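Local coordinates for proline iminopeptidase-related protein (PDB 2YYS) that is of unknown function but may act as a peptidase, like the proline iminopeptidases that share its alpha/beta hydrolase fold, at residues E44-Y49 with Y256-A261; A80-T85 with R114-A119; G121-A126 with A274-A279; Y235-A240 with I247-E252. All coordinates share one frame; numbering follows the deposited sequence.

Contact 1: E44-Y49 with Y256-A261; sequences EGLQDY and YLWIDA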
loop_
_atom_site.group_PDB
_atom_site.type_symbol
_atom_site.label_atom_id
_atom_site.label_comp_id
_atom_site.label_asym_id
_atom_site.label_seq_id
_atom_site.Cartn_x
_atom_site.Cartn_y
_atom_site.Cartn_z
ATOM N N GLU A 44 8.766 -2.708 9.474
ATOM C CA GLU A 44 9.552 -2.011 10.485
ATOM C C GLU A 44 8.763 -0.843 11.087
ATOM O O GLU A 44 8.905 -0.543 12.260
ATOM C CB GLU A 44 10.892 -1.523 9.910
ATOM C CG GLU A 44 11.821 -2.626 9.401
ATOM C CD GLU A 44 12.319 -3.581 10.488
ATOM O OE1 GLU A 44 12.512 -3.151 11.643
ATOM O OE2 GLU A 44 12.522 -4.778 10.183
ATOM N N GLY A 45 7.928 -0.194 10.284
ATOM C CA GLY A 45 7.112 0.909 10.751
ATOM C C GLY A 45 5.853 0.543 11.523
ATOM O O GLY A 45 5.413 1.304 12.388
ATOM N N LEU A 46 5.262 -0.605 11.230
ATOM C CA LEU A 46 3.963 -0.957 11.803
ATOM C C LEU A 46 4.036 -1.943 12.961
ATOM O O LEU A 46 3.181 -1.891 13.849
ATOM C CB LEU A 46 3.027 -1.510 10.718
ATOM C CG LEU A 46 2.771 -0.591 9.520
ATOM C CD1 LEU A 46 1.814 -1.239 8.543
ATOM C CD2 LEU A 46 2.234 0.774 9.944
ATOM N N GLN A 47 5.029 -2.836 12.947
ATOM C CA GLN A 47 5.017 -4.031 13.802
ATOM C C GLN A 47 4.907 -3.721 15.303
ATOM O O GLN A 47 4.301 -4.487 16.030
ATOM C CB GLN A 47 6.231 -4.949 13.524
ATOM C CG GLN A 47 7.591 -4.364 13.981
ATOM C CD GLN A 47 8.835 -5.188 13.565
ATOM O OE1 GLN A 47 8.743 -6.373 13.243
ATOM N NE2 GLN A 47 9.997 -4.542 13.586
ATOM N N ASP A 48 5.478 -2.608 15.755
ATOM C CA ASP A 48 5.425 -2.224 17.176
ATOM C C ASP A 48 4.000 -2.013 17.699
ATOM O O ASP A 48 3.756 -2.114 18.900
ATOM C CB ASP A 48 6.208 -0.928 17.428
ATOM C CG ASP A 48 7.708 -1.095 17.286
ATOM O OD1 ASP A 48 8.239 -2.229 17.397
ATOM O OD2 ASP A 48 8.436 -0.113 17.061
ATOM N N TYR A 49 3.070 -1.703 16.797
ATOM C CA TYR A 49 1.676 -1.459 17.169
ATOM C C TYR A 49 0.781 -2.682 17.003
ATOM O O TYR A 49 -0.400 -2.616 17.310
ATOM C CB TYR A 49 1.144 -0.286 16.344
ATOM C CG TYR A 49 2.085 0.898 16.385
ATOM C CD1 TYR A 49 2.354 1.551 17.590
ATOM C CD2 TYR A 49 2.741 1.339 15.242
ATOM C CE1 TYR A 49 3.229 2.628 17.648
ATOM C CE2 TYR A 49 3.629 2.425 15.287
ATOM C CZ TYR A 49 3.862 3.066 16.492
ATOM O OH TYR A 49 4.731 4.137 16.544
ATOM N N TYR A 256 5.923 8.020 3.925
ATOM C CA TYR A 256 6.287 7.163 5.046
ATOM C C TYR A 256 5.987 7.922 6.319
ATOM O O TYR A 256 6.859 8.394 7.037
ATOM C CB TYR A 256 7.740 6.697 4.929
ATOM C CG TYR A 256 7.906 5.883 3.684
ATOM C CD1 TYR A 256 7.649 4.516 3.674
ATOM C CD2 TYR A 256 8.226 6.488 2.492
ATOM C CE1 TYR A 256 7.762 3.774 2.497
ATOM C CE2 TYR A 256 8.329 5.772 1.328
ATOM C CZ TYR A 256 8.108 4.421 1.329
ATOM O OH TYR A 256 8.230 3.748 0.138
ATOM N N LEU A 257 4.701 8.020 6.595
ATOM C CA LEU A 257 4.228 8.974 7.572
ATOM C C LEU A 257 4.641 8.625 9.006
ATOM O O LEU A 257 4.782 9.523 9.843
ATOM C CB LEU A 257 2.724 9.242 7.385
ATOM C CG LEU A 257 1.686 8.156 7.647
ATOM C CD1 LEU A 257 0.291 8.739 7.614
ATOM C CD2 LEU A 257 1.768 7.043 6.608
ATOM N N TRP A 258 4.892 7.342 9.269
ATOM C CA TRP A 258 5.326 6.888 10.584
ATOM C C TRP A 258 6.791 7.273 10.880
ATOM O O TRP A 258 7.185 7.355 12.032
ATOM C CB TRP A 258 5.122 5.362 10.728
ATOM C CG TRP A 258 5.760 4.578 9.635
ATOM C CD1 TRP A 258 7.043 4.125 9.605
ATOM C CD2 TRP A 258 5.164 4.180 8.392
ATOM N NE1 TRP A 258 7.283 3.469 8.420
ATOM C CE2 TRP A 258 6.143 3.480 7.662
ATOM C CE3 TRP A 258 3.895 4.329 7.825
ATOM C CZ2 TRP A 258 5.899 2.952 6.390
ATOM C CZ3 TRP A 258 3.652 3.809 6.557
ATOM C CH2 TRP A 258 4.647 3.128 5.856
ATOM N N ILE A 259 7.586 7.482 9.833
ATOM C CA ILE A 259 8.954 7.972 9.963
ATOM C C ILE A 259 8.987 9.480 10.261
ATOM O O ILE A 259 9.726 9.933 11.130
ATOM C CB ILE A 259 9.736 7.686 8.666
ATOM C CG1 ILE A 259 9.929 6.177 8.473
ATOM C CG2 ILE A 259 11.091 8.406 8.667
ATOM C CD1 ILE A 259 10.704 5.822 7.199
ATOM N N ASP A 260 8.200 10.244 9.505
ATOM C CA ASP A 260 8.165 11.695 9.627
ATOM C C ASP A 260 7.500 12.142 10.925
ATOM O O ASP A 260 7.879 13.156 11.484
ATOM C CB ASP A 260 7.407 12.319 8.450
ATOM C CG ASP A 260 8.142 12.199 7.141
ATOM O OD1 ASP A 260 9.380 12.399 7.112
ATOM O OD2 ASP A 260 7.553 11.920 6.067
ATOM N N ALA A 261 6.512 11.388 11.406
ATOM C CA ALA A 261 5.695 11.817 12.531
ATOM C C ALA A 261 5.306 10.638 13.430
ATOM O O ALA A 261 4.130 10.282 13.530
ATOM C CB ALA A 261 4.462 12.541 12.023
#

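Contact 2: A80-T85 with R114-A119; sequences ALVEDT and RRFPQA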
loop_
_atom_site.group_PDB
_atom_site.type_symbol
_atom_site.label_atom_id
_atom_site.label_comp_id
_atom_site.label_asym_id
_atom_site.label_seq_id
_atom_site.Cartn_x
_atom_site.Cartn_y
_atom_site.Cartn_z
ATOM N N ALA A 80 -5.024 -10.422 -10.201
ATOM C CA ALA A 80 -4.081 -11.440 -9.743
ATOM C C ALA A 80 -3.575 -11.135 -8.332
ATOM O O ALA A 80 -3.460 -12.041 -7.512
ATOM C CB ALA A 80 -2.913 -11.556 -10.707
ATOM N N LEU A 81 -3.294 -9.863 -8.045
ATOM C CA LEU A 81 -2.847 -9.457 -6.711
ATOM C C LEU A 81 -3.934 -9.681 -5.661
ATOM O O LEU A 81 -3.656 -10.065 -4.534
ATOM C CB LEU A 81 -2.413 -7.985 -6.708
ATOM C CG LEU A 81 -1.219 -7.587 -7.589
ATOM C CD1 LEU A 81 -0.754 -6.152 -7.301
ATOM C CD2 LEU A 81 -0.050 -8.532 -7.439
ATOM N N VAL A 82 -5.176 -9.435 -6.051
ATOM C CA VAL A 82 -6.314 -9.631 -5.182
ATOM C C VAL A 82 -6.496 -11.109 -4.880
ATOM O O VAL A 82 -6.614 -11.512 -3.724
ATOM C CB VAL A 82 -7.575 -9.044 -5.839
ATOM C CG1 VAL A 82 -8.851 -9.509 -5.150
ATOM C CG2 VAL A 82 -7.488 -7.520 -5.833
ATOM N N GLU A 83 -6.471 -11.917 -5.927
ATOM C CA GLU A 83 -6.722 -13.350 -5.806
ATOM C C GLU A 83 -5.600 -14.040 -5.025
ATOM O O GLU A 83 -5.857 -14.925 -4.204
ATOM C CB GLU A 83 -6.918 -13.948 -7.207
ATOM C CG GLU A 83 -8.290 -13.574 -7.791
ATOM C CD GLU A 83 -8.331 -13.461 -9.313
ATOM O OE1 GLU A 83 -9.225 -12.744 -9.836
ATOM O OE2 GLU A 83 -7.477 -14.073 -9.994
ATOM N N ASP A 84 -4.362 -13.588 -5.249
ATOM C CA ASP A 84 -3.214 -14.057 -4.490
ATOM C C ASP A 84 -3.426 -13.867 -3.000
ATOM O O ASP A 84 -3.038 -14.702 -2.211
ATOM C CB ASP A 84 -1.961 -13.266 -4.866
ATOM C CG ASP A 84 -1.313 -13.750 -6.138
ATOM O OD1 ASP A 84 -1.759 -14.771 -6.719
ATOM O OD2 ASP A 84 -0.326 -13.154 -6.609
ATOM N N THR A 85 -4.027 -12.749 -2.618
ATOM C CA THR A 85 -4.202 -12.456 -1.207
ATOM C C THR A 85 -5.097 -13.530 -0.581
ATOM O O THR A 85 -4.793 -14.056 0.484
ATOM C CB THR A 85 -4.785 -11.050 -1.014
ATOM O OG1 THR A 85 -3.940 -10.086 -1.659
ATOM C CG2 THR A 85 -4.771 -10.655 0.452
ATOM N N ARG A 114 -14.180 -5.683 -1.805
ATOM C CA ARG A 114 -15.351 -5.685 -2.666
ATOM C C ARG A 114 -15.744 -7.111 -3.045
ATOM O O ARG A 114 -16.925 -7.461 -3.027
ATOM C CB ARG A 114 -15.082 -4.864 -3.920
ATOM C CG ARG A 114 -16.319 -4.631 -4.781
ATOM C CD ARG A 114 -16.046 -3.867 -6.058
ATOM N NE ARG A 114 -15.128 -4.570 -6.954
ATOM C CZ ARG A 114 -15.437 -5.606 -7.743
ATOM N NH1 ARG A 114 -16.666 -6.110 -7.780
ATOM N NH2 ARG A 114 -14.508 -6.143 -8.512
ATOM N N ARG A 115 -14.748 -7.934 -3.355
ATOM C CA ARG A 115 -14.996 -9.279 -3.857
ATOM C C ARG A 115 -15.124 -10.325 -2.759
ATOM O O ARG A 115 -15.672 -11.389 -2.997
ATOM C CB ARG A 115 -13.888 -9.696 -4.831
ATOM C CG ARG A 115 -13.832 -8.810 -6.054
ATOM C CD ARG A 115 -12.690 -9.087 -6.987
ATOM N NE ARG A 115 -12.650 -10.490 -7.358
ATOM C CZ ARG A 115 -11.644 -11.082 -7.980
ATOM N NH1 ARG A 115 -10.555 -10.402 -8.320
ATOM N NH2 ARG A 115 -11.730 -12.372 -8.269
ATOM N N PHE A 116 -14.631 -10.043 -1.559
ATOM C CA PHE A 116 -14.444 -11.113 -0.572
ATOM C C PHE A 116 -14.958 -10.723 0.821
ATOM O O PHE A 116 -14.354 -9.907 1.508
ATOM C CB PHE A 116 -12.981 -11.571 -0.555
ATOM C CG PHE A 116 -12.567 -12.262 -1.826
ATOM C CD1 PHE A 116 -13.101 -13.509 -2.154
ATOM C CD2 PHE A 116 -11.693 -11.654 -2.725
ATOM C CE1 PHE A 116 -12.748 -14.156 -3.353
ATOM C CE2 PHE A 116 -11.332 -12.292 -3.926
ATOM C CZ PHE A 116 -11.865 -13.540 -4.237
ATOM N N PRO A 117 -16.089 -11.308 1.225
ATOM C CA PRO A 117 -16.672 -11.012 2.539
ATOM C C PRO A 117 -15.814 -11.532 3.707
ATOM O O PRO A 117 -16.005 -11.108 4.845
ATOM C CB PRO A 117 -18.063 -11.676 2.472
ATOM C CG PRO A 117 -17.936 -12.746 1.472
ATOM C CD PRO A 117 -16.905 -12.274 0.468
ATOM N N GLN A 118 -14.853 -12.402 3.403
ATOM C CA GLN A 118 -13.837 -12.846 4.362
ATOM C C GLN A 118 -12.982 -11.688 4.886
ATOM O O GLN A 118 -12.471 -11.756 5.995
ATOM C CB GLN A 118 -12.888 -13.870 3.723
ATOM C CG GLN A 118 -13.536 -15.174 3.311
ATOM C CD GLN A 118 -13.918 -15.195 1.840
ATOM O OE1 GLN A 118 -14.385 -14.192 1.300
ATOM N NE2 GLN A 118 -13.723 -16.333 1.194
ATOM N N ALA A 119 -12.791 -10.658 4.064
ATOM C CA ALA A 119 -12.090 -9.451 4.494
ATOM C C ALA A 119 -12.997 -8.601 5.386
ATOM O O ALA A 119 -14.048 -8.168 4.959
ATOM C CB ALA A 119 -11.642 -8.667 3.299
#

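Contact 3: G121-A126 with A274-A279; sequences GAILLA and AALVPA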
loop_
_atom_site.group_PDB
_atom_site.type_symbol
_atom_site.label_atom_id
_atom_site.label_comp_id
_atom_site.label_asym_id
_atom_site.label_seq_id
_atom_site.Cartn_x
_atom_site.Cartn_y
_atom_site.Cartn_z
ATOM N N GLY A 121 -12.251 -5.711 7.247
ATOM C CA GLY A 121 -11.999 -4.284 7.339
ATOM C C GLY A 121 -10.626 -3.908 6.804
ATOM O O GLY A 121 -9.860 -4.770 6.378
ATOM N N ALA A 122 -10.301 -2.620 6.821
ATOM C CA ALA A 122 -9.000 -2.183 6.334
ATOM C C ALA A 122 -8.580 -0.835 6.875
ATOM O O ALA A 122 -9.412 0.007 7.210
ATOM C CB ALA A 122 -8.966 -2.167 4.798
ATOM N N ILE A 123 -7.271 -0.665 6.980
ATOM C CA ILE A 123 -6.658 0.622 7.206
ATOM C C ILE A 123 -5.832 0.908 5.959
ATOM O O ILE A 123 -4.932 0.133 5.602
ATOM C CB ILE A 123 -5.787 0.606 8.486
ATOM C CG1 ILE A 123 -6.666 0.282 9.696
ATOM C CG2 ILE A 123 -5.108 1.950 8.675
ATOM C CD1 ILE A 123 -5.916 0.052 11.018
ATOM N N LEU A 124 -6.187 1.994 5.280
ATOM C CA LEU A 124 -5.490 2.468 4.097
ATOM C C LEU A 124 -4.530 3.596 4.475
ATOM O O LEU A 124 -4.947 4.693 4.865
ATOM C CB LEU A 124 -6.498 2.966 3.064
ATOM C CG LEU A 124 -7.727 2.086 2.797
ATOM C CD1 LEU A 124 -8.652 2.730 1.741
ATOM C CD2 LEU A 124 -7.313 0.707 2.349
ATOM N N LEU A 125 -3.239 3.309 4.373
ATOM C CA LEU A 125 -2.207 4.299 4.612
ATOM C C LEU A 125 -1.796 4.908 3.292
ATOM O O LEU A 125 -1.377 4.194 2.379
ATOM C CB LEU A 125 -0.995 3.655 5.278
ATOM C CG LEU A 125 -1.275 2.765 6.489
ATOM C CD1 LEU A 125 0.005 2.076 6.930
ATOM C CD2 LEU A 125 -1.862 3.554 7.629
ATOM N N ALA A 126 -1.879 6.228 3.192
ATOM C CA ALA A 126 -1.408 6.925 2.004
ATOM C C ALA A 126 -1.929 6.269 0.723
ATOM O O ALA A 126 -1.163 5.907 -0.164
ATOM C CB ALA A 126 0.099 6.937 2.003
ATOM N N ALA A 274 -8.253 0.071 16.794
ATOM C CA ALA A 274 -9.354 -0.093 17.744
ATOM C C ALA A 274 -10.710 -0.036 17.038
ATOM O O ALA A 274 -11.618 -0.779 17.389
ATOM C CB ALA A 274 -9.282 0.971 18.855
ATOM N N ALA A 275 -10.821 0.815 16.024
ATOM C CA ALA A 275 -12.056 0.963 15.254
ATOM C C ALA A 275 -12.382 -0.222 14.345
ATOM O O ALA A 275 -13.465 -0.274 13.770
ATOM C CB ALA A 275 -12.008 2.245 14.423
ATOM N N LEU A 276 -11.458 -1.167 14.209
ATOM C CA LEU A 276 -11.695 -2.355 13.390
ATOM C C LEU A 276 -12.662 -3.327 14.071
ATOM O O LEU A 276 -13.124 -4.269 13.449
ATOM C CB LEU A 276 -10.375 -3.065 13.070
ATOM C CG LEU A 276 -9.436 -2.393 12.058
ATOM C CD1 LEU A 276 -8.182 -3.237 11.897
ATOM C CD2 LEU A 276 -10.073 -2.158 10.681
ATOM N N VAL A 277 -12.977 -3.083 15.335
ATOM C CA VAL A 277 -13.921 -3.914 16.074
ATOM C C VAL A 277 -15.049 -3.049 16.666
ATOM O O VAL A 277 -15.127 -2.847 17.872
ATOM C CB VAL A 277 -13.208 -4.718 17.194
ATOM C CG1 VAL A 277 -14.014 -5.951 17.526
ATOM C CG2 VAL A 277 -11.770 -5.114 16.784
ATOM N N PRO A 278 -15.930 -2.538 15.818
ATOM C CA PRO A 278 -17.022 -1.669 16.288
ATOM C C PRO A 278 -18.082 -2.374 17.158
ATOM O O PRO A 278 -18.791 -1.695 17.897
ATOM C CB PRO A 278 -17.643 -1.152 14.987
ATOM C CG PRO A 278 -17.328 -2.193 13.987
ATOM C CD PRO A 278 -15.978 -2.744 14.363
ATOM N N ALA A 279 -18.208 -3.692 17.068
ATOM C CA ALA A 279 -19.106 -4.414 17.965
ATOM C C ALA A 279 -18.648 -4.272 19.422
ATOM O O ALA A 279 -19.475 -4.236 20.325
ATOM C CB ALA A 279 -19.199 -5.874 17.579
#

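Contact 4: Y235-A240 with I247-E252; sequences YAEEVA and IRVLPE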
loop_
_atom_site.group_PDB
_atom_site.type_symbol
_atom_site.label_atom_id
_atom_site.label_comp_id
_atom_site.label_asym_id
_atom_site.label_seq_id
_atom_site.Cartn_x
_atom_site.Cartn_y
_atom_site.Cartn_z
ATOM N N TYR A 235 -5.781 14.154 -2.514
ATOM C CA TYR A 235 -6.751 13.261 -3.148
ATOM C C TYR A 235 -7.359 12.248 -2.174
ATOM O O TYR A 235 -8.482 11.803 -2.377
ATOM C CB TYR A 235 -6.160 12.545 -4.364
ATOM C CG TYR A 235 -7.247 12.120 -5.309
ATOM C CD1 TYR A 235 -7.756 12.998 -6.250
ATOM C CD2 TYR A 235 -7.807 10.849 -5.222
ATOM C CE1 TYR A 235 -8.788 12.619 -7.103
ATOM C CE2 TYR A 235 -8.824 10.462 -6.051
ATOM C CZ TYR A 235 -9.315 11.341 -6.996
ATOM O OH TYR A 235 -10.340 10.932 -7.812
ATOM N N ALA A 236 -6.629 11.905 -1.115
ATOM C CA ALA A 236 -7.110 10.968 -0.112
ATOM C C ALA A 236 -8.399 11.450 0.562
ATOM O O ALA A 236 -9.141 10.639 1.091
ATOM C CB ALA A 236 -6.021 10.691 0.942
ATOM N N GLU A 237 -8.661 12.758 0.544
ATOM C CA GLU A 237 -9.943 13.294 1.011
ATOM C C GLU A 237 -11.113 12.744 0.188
ATOM O O GLU A 237 -12.158 12.437 0.748
ATOM C CB GLU A 237 -9.995 14.829 0.924
ATOM C CG GLU A 237 -8.966 15.568 1.766
ATOM C CD GLU A 237 -9.385 15.752 3.211
ATOM O OE1 GLU A 237 -10.397 15.135 3.625
ATOM O OE2 GLU A 237 -8.687 16.509 3.933
ATOM N N GLU A 238 -10.944 12.682 -1.136
ATOM C CA GLU A 238 -11.934 12.077 -2.037
ATOM C C GLU A 238 -12.170 10.609 -1.687
ATOM O O GLU A 238 -13.314 10.157 -1.640
ATOM C CB GLU A 238 -11.513 12.184 -3.524
ATOM C CG GLU A 238 -11.612 13.573 -4.153
ATOM C CD GLU A 238 -13.030 14.114 -4.194
ATOM O OE1 GLU A 238 -13.999 13.323 -4.147
ATOM O OE2 GLU A 238 -13.188 15.345 -4.263
ATOM N N VAL A 239 -11.089 9.877 -1.439
ATOM C CA VAL A 239 -11.180 8.464 -1.081
ATOM C C VAL A 239 -12.018 8.295 0.165
ATOM O O VAL A 239 -12.936 7.476 0.206
ATOM C CB VAL A 239 -9.785 7.834 -0.844
ATOM C CG1 VAL A 239 -9.896 6.427 -0.309
ATOM C CG2 VAL A 239 -8.991 7.823 -2.137
ATOM N N ALA A 240 -11.701 9.070 1.189
ATOM C CA ALA A 240 -12.381 8.941 2.463
ATOM C C ALA A 240 -13.851 9.322 2.342
ATOM O O ALA A 240 -14.713 8.676 2.921
ATOM C CB ALA A 240 -11.709 9.798 3.501
ATOM N N ILE A 247 -10.926 9.919 8.152
ATOM C CA ILE A 247 -9.598 10.235 7.659
ATOM C C ILE A 247 -8.853 11.003 8.739
ATOM O O ILE A 247 -9.435 11.852 9.409
ATOM C CB ILE A 247 -9.655 11.046 6.338
ATOM C CG1 ILE A 247 -8.240 11.268 5.809
ATOM C CG2 ILE A 247 -10.449 12.388 6.503
ATOM C CD1 ILE A 247 -8.177 11.758 4.391
ATOM N N ARG A 248 -7.576 10.670 8.912
ATOM C CA ARG A 248 -6.669 11.409 9.775
ATOM C C ARG A 248 -5.499 11.854 8.918
ATOM O O ARG A 248 -4.837 11.032 8.286
ATOM C CB ARG A 248 -6.161 10.535 10.922
ATOM C CG ARG A 248 -7.254 10.000 11.854
ATOM C CD ARG A 248 -7.975 11.079 12.652
ATOM N NE ARG A 248 -9.110 10.536 13.408
ATOM C CZ ARG A 248 -10.401 10.619 13.057
ATOM N NH1 ARG A 248 -10.785 11.206 11.925
ATOM N NH2 ARG A 248 -11.322 10.084 13.852
ATOM N N VAL A 249 -5.270 13.160 8.901
ATOM C CA VAL A 249 -4.216 13.804 8.130
ATOM C C VAL A 249 -3.138 14.282 9.114
ATOM O O VAL A 249 -3.399 15.136 9.945
ATOM C CB VAL A 249 -4.784 14.998 7.330
ATOM C CG1 VAL A 249 -3.738 15.587 6.414
ATOM C CG2 VAL A 249 -6.011 14.561 6.511
ATOM N N LEU A 250 -1.939 13.714 9.033
ATOM C CA LEU A 250 -0.880 14.021 9.989
ATOM C C LEU A 250 -0.081 15.204 9.477
ATOM O O LEU A 250 0.472 15.139 8.387
ATOM C CB LEU A 250 0.057 12.822 10.196
ATOM C CG LEU A 250 -0.585 11.476 10.555
ATOM C CD1 LEU A 250 0.462 10.473 11.030
ATOM C CD2 LEU A 250 -1.669 11.641 11.599
ATOM N N PRO A 251 -0.005 16.282 10.261
ATOM C CA PRO A 251 0.808 17.444 9.873
ATOM C C PRO A 251 2.257 17.051 9.648
ATOM O O PRO A 251 2.765 16.146 10.328
ATOM C CB PRO A 251 0.720 18.393 11.086
ATOM C CG PRO A 251 -0.391 17.896 11.943
ATOM C CD PRO A 251 -0.671 16.464 11.567
ATOM N N GLU A 252 2.895 17.703 8.685
ATOM C CA GLU A 252 4.335 17.580 8.459
ATOM C C GLU A 252 4.796 16.166 8.127
ATOM O O GLU A 252 5.949 15.820 8.376
ATOM C CB GLU A 252 5.113 18.097 9.687
ATOM C CG GLU A 252 4.775 19.533 10.093
ATOM C CD GLU A 252 4.982 20.537 8.966
ATOM O OE1 GLU A 252 5.869 20.315 8.113
ATOM O OE2 GLU A 252 4.257 21.557 8.931
#

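Contact 1: E44-Y49 with Y256-A261
The backbones come closest at Gly-45 and Trp-258, whose CA atoms lie 6.2 Å apart where helix 40-46 meets the short helix 257-260. A side chain at Gly-45 would point toward the indole, its CB clashing with Trp-258 NE1; with hydrogen in its place the main chain itself can settle on the ring. Gly-45 CA lies over one face at its five-membered part, 3.4 Å from Trp-258 CD1 and 3.5 Å from Trp-258 NE1, a placement consistent with a CH-pi contact. The opposite face carries Tyr-256 CA, offset toward the rim, so the ring is held between its own helix's N-cap residue and the neighbouring helix. Trp-258 CG stands between the backbone N and the carbonyl carbon (chi1 54°), and this turns the indole across to Gly-45. In the alpha/beta hydrolase fold this is where the helix following an early strand meets the chain leaving the last strand of the sheet. On the six-membered part of the indole, Leu-46 CD2 comes obliquely to within 4.5 Å of Trp-258 CE3, a looser touch than the glycine makes. Leu-125, on strand 119-125, packs on both Leu-46 and Trp-258, and His-102 meets the indole edge-to-face. At the start of helix 257-260, Ile-259 N donates to Tyr-256 O (3.0 Å).

Contact 2: A80-T85 with R114-A119
Glu-83 of helix 78-91 and Arg-115, at the end of helix 105-115, form a salt bridge between two helices of the alpha/beta hydrolase fold that are linked in sequence through strand 97-102. The guanidinium grips one carboxylate oxygen end-on: Arg-115 NH2 reaches Glu-83 OE1 at 3.0 Å (150° at the hydrogen), and Arg-115 NH1 the same OE1 at 3.1 Å (144°). Both donors meet OE1 on its anti side, from opposite faces of the carboxylate plane, while OE1 lies almost in the guanidinium plane; the two flat groups stand 84° apart. Replacing Glu-83 by an alanine would probably leave the Arg-115 guanidinium without its main counter-charge and freer to swing, since Asp-79 makes a long, weak ion pair with NH1. Nearby, Asp-84 pairs with Arg-61, Arg-114 NE with Glu-111, and Thr-85 OG1 donates to Leu-81 O (2.9 Å) within its own helix. Beside the bridge Val-82 CG1, anti to the backbone N, packs on Arg-115 NH1 at 3.7 Å. Phe-116 CE2 lies over one face of the guanidinium. In the apolar touch, Val-82 CG1 meets the edge of the Phe-116 ring, 3.9 Å from Phe-116 CE2.

Contact 3: G121-A126 with A274-A279
Leu-276 lies against strand 119-125 with its two methyl branches meeting different things, the backbone and a side chain. The closer packing is at Leu-276 CD2, which sits 3.9 Å from Ala-122 N, 4.1 Å from Ala-122 O and 4.3 Å from Gly-121 C. Gly-121 makes room for it: a CB there would point toward the leucine and stand only 3.3 Å from Leu-276 CD2. The other branch is less intimate, since Leu-276 CD1 meets Ile-123 CD1 at 4.1 Å, at a slant. Leu-276 CG is anti to the carbonyl carbon (chi1 -73°), a setting that carries both methyls to the strand. Strand 119-125 is an inner strand of the alpha/beta hydrolase sheet, between strands 97-102 and 221-226, and Leu-276 belongs to the type I turn Ala-274 to Val-277 that leaves helix 262-274. Toward solvent the packing gives way: Leu-276 is only partly covered, with a glycerol, probably from the crystallisation liquor, about 4 Å from its side chain. With its peptide groups bonded to Pro-220 and Tyr-222, Ala-122 has its backbone polarity met within the sheet, and the leucine side chain, having no polar atom, adds van der Waals contact alone.

Contact 4: Y235-A240 with I247-E252
Ile-247 points from the edge strand 247-250 into helix 236-243 and meets it with both of its branches. The axes of helix 236-240 and strand 247-250 run nearly antiparallel, 161° between their directions and 9.4 Å apart, as expected for the helix and second strand of the beta-alpha-beta unit made with strand 221-226. With CG1 anti to the backbone N (chi1 -176°), the longer branch of Ile-247 lies along the helix and sets its CD1 3.6 Å from Ala-236 O and 4.2 Å from Ala-236 CB. One turn on, Ala-240 CB comes 3.7 Å from Ile-247 CB. The Glu-237 chain bends at chi2 (-83°) and crosses Ile-247 and Val-249 at about a right angle, bringing its OE1 to 4.0 Å from Ile-247 CG2 and its OE2 to 4.2 Å from Val-249 CG2. The carboxylate finds its polar partner outside the pair, OE2 being hydrogen-bonded to Tyr-233 OH. Cutting Ile-247 back to an alanine would probably open a gap against Ala-236, where CD1 now sits, and remove part of the apolar backing of the Glu-237 carboxylate, leaving Val-249. Arg-248 NH1 donates to Ile-247 O at 2.9 Å from above the carbonyl plane, while Arg-248 NE pairs with Glu-271. Helix and strand thus hold each other by van der Waals packing, while the polar ends of Glu-237 and Arg-248 are bonded to partners on their own sides.

Overall arrangement
Contacts 1 and 3 are buried, contacts 2 and 4 only partly so. Contacts 1 and 3 touch through Leu-125, and both rely on a glycine that lets a large side chain reach the backbone. Contact 4 adjoins contact 1 through Leu-250 and Leu-257, and strand 247-250 lies in the same sheet as strand 119-125, at its edge. Contact 2 is about 25 Å between centres from contacts 1 and 4, and is tied to contact 3 by sequence alone, helix 105-115 leading into strand 119-125. Alone among the four it has an ion pair between its segments; the others meet by apolar packing, with carboxylate oxygens joining in at contact 4.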